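Long-range contact in minor structural protein 5 (Lactococcus phage Tuc2009, PDB 5E7T), which is a component of the phage particle, probably of its baseplate, where its galactose-binding-like domain may help attach the phage to host saccharides: residues W97-T103 and F166-S172. Residues are numbered along the deposited sequence; the frame is centred on the assembly and turned at random.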
ATOM      1  N   TRP B  97     -24.846 -23.949  62.038  1.00 60.02           N
ATOM      2  CA  TRP B  97     -23.627 -24.323  62.760  1.00 58.68           C
ATOM      3  C   TRP B  97     -23.768 -25.765  63.269  1.00 66.06           C
ATOM      4  O   TRP B  97     -24.390 -25.997  64.303  1.00 67.06           O
ATOM      5  CB  TRP B  97     -23.337 -23.317  63.890  1.00 55.33           C
ATOM      6  CG  TRP B  97     -22.119 -23.629  64.710  1.00 55.06           C
ATOM      7  CD1 TRP B  97     -22.069 -24.375  65.846  1.00 58.29           C
ATOM      8  CD2 TRP B  97     -20.776 -23.187  64.458  1.00 53.80           C
ATOM      9  NE1 TRP B  97     -20.766 -24.485  66.282  1.00 57.11           N
ATOM     10  CE2 TRP B  97     -19.955 -23.756  65.453  1.00 57.45           C
ATOM     11  CE3 TRP B  97     -20.182 -22.392  63.468  1.00 54.37           C
ATOM     12  CZ2 TRP B  97     -18.588 -23.505  65.525  1.00 56.36           C
ATOM     13  CZ3 TRP B  97     -18.825 -22.158  63.528  1.00 55.70           C
ATOM     14  CH2 TRP B  97     -18.039 -22.714  64.547  1.00 56.64           C
ATOM     15  N   ASN B  98     -23.229 -26.732  62.512  1.00 65.40           N
ATOM     16  CA  ASN B  98     -23.302 -28.162  62.836  1.00 67.70           C
ATOM     17  C   ASN B  98     -21.944 -28.706  63.182  1.00 72.53           C
ATOM     18  O   ASN B  98     -21.295 -29.340  62.355  1.00 74.11           O
ATOM     19  CB  ASN B  98     -23.971 -28.976  61.711  1.00 71.97           C
ATOM     20  CG  ASN B  98     -25.245 -28.356  61.161  1.00 98.26           C
ATOM     21  OD1 ASN B  98     -25.260 -27.813  60.043  1.00 89.85           O
ATOM     22  ND2 ASN B  98     -26.334 -28.403  61.939  1.00 89.27           N
ATOM     23  N   VAL B  99     -21.502 -28.411  64.405  1.00 68.29           N
ATOM     24  CA  VAL B  99     -20.217 -28.830  64.952  1.00 67.73           C
ATOM     25  C   VAL B  99     -20.486 -29.657  66.231  1.00 75.70           C
ATOM     26  O   VAL B  99     -20.876 -29.119  67.279  1.00 74.77           O
ATOM     27  CB  VAL B  99     -19.276 -27.624  65.178  1.00 69.37           C
ATOM     28  CG1 VAL B  99     -17.985 -28.054  65.858  1.00 69.57           C
ATOM     29  CG2 VAL B  99     -18.977 -26.904  63.870  1.00 68.08           C
ATOM     30  N   PRO B 100     -20.292 -30.987  66.140  1.00 75.60           N
ATOM     31  CA  PRO B 100     -20.584 -31.868  67.281  1.00 76.66           C
ATOM     32  C   PRO B 100     -19.665 -31.698  68.485  1.00 83.64           C
ATOM     33  O   PRO B 100     -18.789 -30.826  68.488  1.00 84.01           O
ATOM     34  CB  PRO B 100     -20.473 -33.272  66.678  1.00 79.39           C
ATOM     35  CG  PRO B 100     -20.541 -33.083  65.220  1.00 84.32           C
ATOM     36  CD  PRO B 100     -19.877 -31.774  64.971  1.00 78.43           C
ATOM     37  N   ALA B 101     -19.885 -32.543  69.516  1.00 81.41           N
ATOM     38  CA  ALA B 101     -19.153 -32.564  70.777  1.00 81.71           C
ATOM     39  C   ALA B 101     -17.635 -32.760  70.629  1.00 88.07           C
ATOM     40  O   ALA B 101     -16.848 -31.939  71.132  1.00 87.71           O
ATOM     41  CB  ALA B 101     -19.733 -33.628  71.686  1.00 83.64           C
ATOM     42  N   GLY B 102     -17.246 -33.834  69.941  1.00 85.65           N
ATOM     43  CA  GLY B 102     -15.843 -34.178  69.744  1.00 85.38           C
ATOM     44  C   GLY B 102     -15.079 -33.253  68.829  1.00 87.11           C
ATOM     45  O   GLY B 102     -13.848 -33.203  68.896  1.00 87.51           O
ATOM     46  N   THR B 103     -15.807 -32.503  67.984  1.00 81.05           N
ATOM     47  CA  THR B 103     -15.237 -31.629  66.965  1.00 78.73           C
ATOM     48  C   THR B 103     -14.881 -30.227  67.501  1.00 78.24           C
ATOM     49  O   THR B 103     -15.703 -29.520  68.091  1.00 76.71           O
ATOM     50  CB  THR B 103     -16.131 -31.608  65.733  1.00 82.72           C
ATOM     51  OG1 THR B 103     -16.603 -32.939  65.515  1.00 82.91           O
ATOM     52  CG2 THR B 103     -15.391 -31.138  64.498  1.00 80.34           C
ATOM     53  N   PHE B 166     -11.340 -30.709  63.675  1.00 66.10           N
ATOM     54  CA  PHE B 166     -10.604 -31.849  64.195  1.00 67.37           C
ATOM     55  C   PHE B 166     -11.374 -32.544  65.293  1.00 73.89           C
ATOM     56  O   PHE B 166     -12.031 -31.899  66.115  1.00 74.78           O
ATOM     57  CB  PHE B 166      -9.181 -31.465  64.614  1.00 68.38           C
ATOM     58  CG  PHE B 166      -8.345 -31.063  63.426  1.00 69.15           C
ATOM     59  CD1 PHE B 166      -7.708 -32.022  62.649  1.00 71.49           C
ATOM     60  CD2 PHE B 166      -8.250 -29.728  63.041  1.00 70.11           C
ATOM     61  CE1 PHE B 166      -6.978 -31.659  61.518  1.00 72.04           C
ATOM     62  CE2 PHE B 166      -7.512 -29.366  61.910  1.00 72.65           C
ATOM     63  CZ  PHE B 166      -6.889 -30.340  61.152  1.00 71.19           C
ATOM     64  N   GLY B 167     -11.318 -33.861  65.262  1.00 69.67           N
ATOM     65  CA  GLY B 167     -12.049 -34.705  66.183  1.00 69.99           C
ATOM     66  C   GLY B 167     -12.765 -35.793  65.419  1.00 75.35           C
ATOM     67  O   GLY B 167     -12.707 -35.833  64.181  1.00 74.22           O
ATOM     68  N   GLN B 168     -13.456 -36.666  66.166  1.00 74.12           N
ATOM     69  CA  GLN B 168     -14.158 -37.847  65.664  1.00 76.19           C
ATOM     70  C   GLN B 168     -15.136 -37.565  64.534  1.00 80.89           C
ATOM     71  O   GLN B 168     -15.018 -38.184  63.468  1.00 81.55           O
ATOM     72  CB  GLN B 168     -14.857 -38.573  66.822  1.00 78.41           C
ATOM     73  CG  GLN B 168     -14.616 -40.065  66.854  1.00100.96           C
ATOM     74  CD  GLN B 168     -14.570 -40.562  68.280  1.00127.07           C
ATOM     75  OE1 GLN B 168     -13.497 -40.637  68.906  1.00119.82           O
ATOM     76  NE2 GLN B 168     -15.740 -40.889  68.834  1.00121.56           N
ATOM     77  N   GLN B 169     -16.078 -36.617  64.756  1.00 76.07           N
ATOM     78  CA  GLN B 169     -17.124 -36.309  63.791  1.00 75.56           C
ATOM     79  C   GLN B 169     -16.839 -35.135  62.892  1.00 79.32           C
ATOM     80  O   GLN B 169     -15.985 -34.290  63.178  1.00 79.12           O
ATOM     81  CB  GLN B 169     -18.455 -36.107  64.497  1.00 76.66           C
ATOM     82  CG  GLN B 169     -19.076 -37.382  65.038  1.00 92.01           C
ATOM     83  CD  GLN B 169     -20.163 -37.025  66.008  1.00115.61           C
ATOM     84  OE1 GLN B 169     -19.900 -36.622  67.152  1.00111.47           O
ATOM     85  NE2 GLN B 169     -21.406 -37.092  65.550  1.00111.13           N
ATOM     86  N   GLU B 170     -17.572 -35.091  61.783  1.00 74.70           N
ATOM     87  CA  GLU B 170     -17.488 -34.028  60.794  1.00 71.56           C
ATOM     88  C   GLU B 170     -18.134 -32.816  61.399  1.00 75.35           C
ATOM     89  O   GLU B 170     -19.131 -32.930  62.125  1.00 75.71           O
ATOM     90  CB  GLU B 170     -18.263 -34.433  59.534  1.00 72.74           C
ATOM     91  CG  GLU B 170     -18.211 -33.433  58.403  1.00 75.96           C
ATOM     92  CD  GLU B 170     -19.082 -33.820  57.232  1.00 95.15           C
ATOM     93  OE1 GLU B 170     -20.327 -33.751  57.361  1.00 78.33           O
ATOM     94  OE2 GLU B 170     -18.516 -34.203  56.183  1.00 95.99           O
ATOM     95  N   GLY B 171     -17.571 -31.669  61.066  1.00 70.33           N
ATOM     96  CA  GLY B 171     -18.095 -30.375  61.451  1.00 67.95           C
ATOM     97  C   GLY B 171     -18.352 -29.569  60.206  1.00 70.46           C
ATOM     98  O   GLY B 171     -17.614 -29.693  59.219  1.00 70.59           O
ATOM     99  N   SER B 172     -19.395 -28.738  60.247  1.00 66.30           N
ATOM    100  CA  SER B 172     -19.756 -27.839  59.139  1.00 65.24           C
ATOM    101  C   SER B 172     -20.518 -26.613  59.624  1.00 67.01           C
ATOM    102  O   SER B 172     -21.123 -26.636  60.693  1.00 66.99           O
ATOM    103  CB  SER B 172     -20.558 -28.569  58.059  1.00 67.91           C
ATOM    104  OG  SER B 172     -21.637 -29.281  58.640  1.00 76.42           O
TER
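Thr103 reaches across to Gln169 at the edge of the BppA domain, where two loops run beside each other from one sheet of the sandwich to the other. Its OG1 donates a hydrogen bond to Gln169 O, 2.8 Å away. The hydroxyl approaches well above the plane of that carbonyl, 55° out of it. A chi1 of -40° sets OG1 beside the backbone N of Thr103 with CG2 anti to it, and both branches face the same oxygen, CG2 lying 3.5 Å from Gln169 O.

Next along, the Pro100 ring and the Gln169 side chain cross at a slant. The ring lays its CG 3.7 Å from Gln169 CB, while its CB meets the amide end, with OE1 of Gln169 at 3.4 Å. Pro100 CD also lies against Glu170 O.

Beyond the proline the chains pair as antiparallel strands. Asn98 and Ser172 form a hydrogen-bonded pair: Asn98 N to Ser172 O is 2.8 Å and Ser172 N to Asn98 O 2.9 Å. Their side chains emerge on the same face, with Asn98 CB beside Ser172 OG. Val99 CG2 sits between two neighbours, over the rim of one face of the Trp97 indole and beside Ser172 O. The Trp97 side chain leaves its backbone away from 166-172, and its ring meets that of Phe173.

At the other end Thr103 CA makes a CA-H...O contact with Phe166 O at 3.3 Å. Phe166 pairs through its backbone with Thr104, and its ring meets Trp64 edge to face. Between the paired ends the link rests on one hydroxyl-to-carbonyl bond, CA-H...O contacts and the packing of Pro100 on Gln169. With no salt bridge across it, the contact probably depends little on charge; the carboxylate of Glu170 instead ties 166-172 to Lys59.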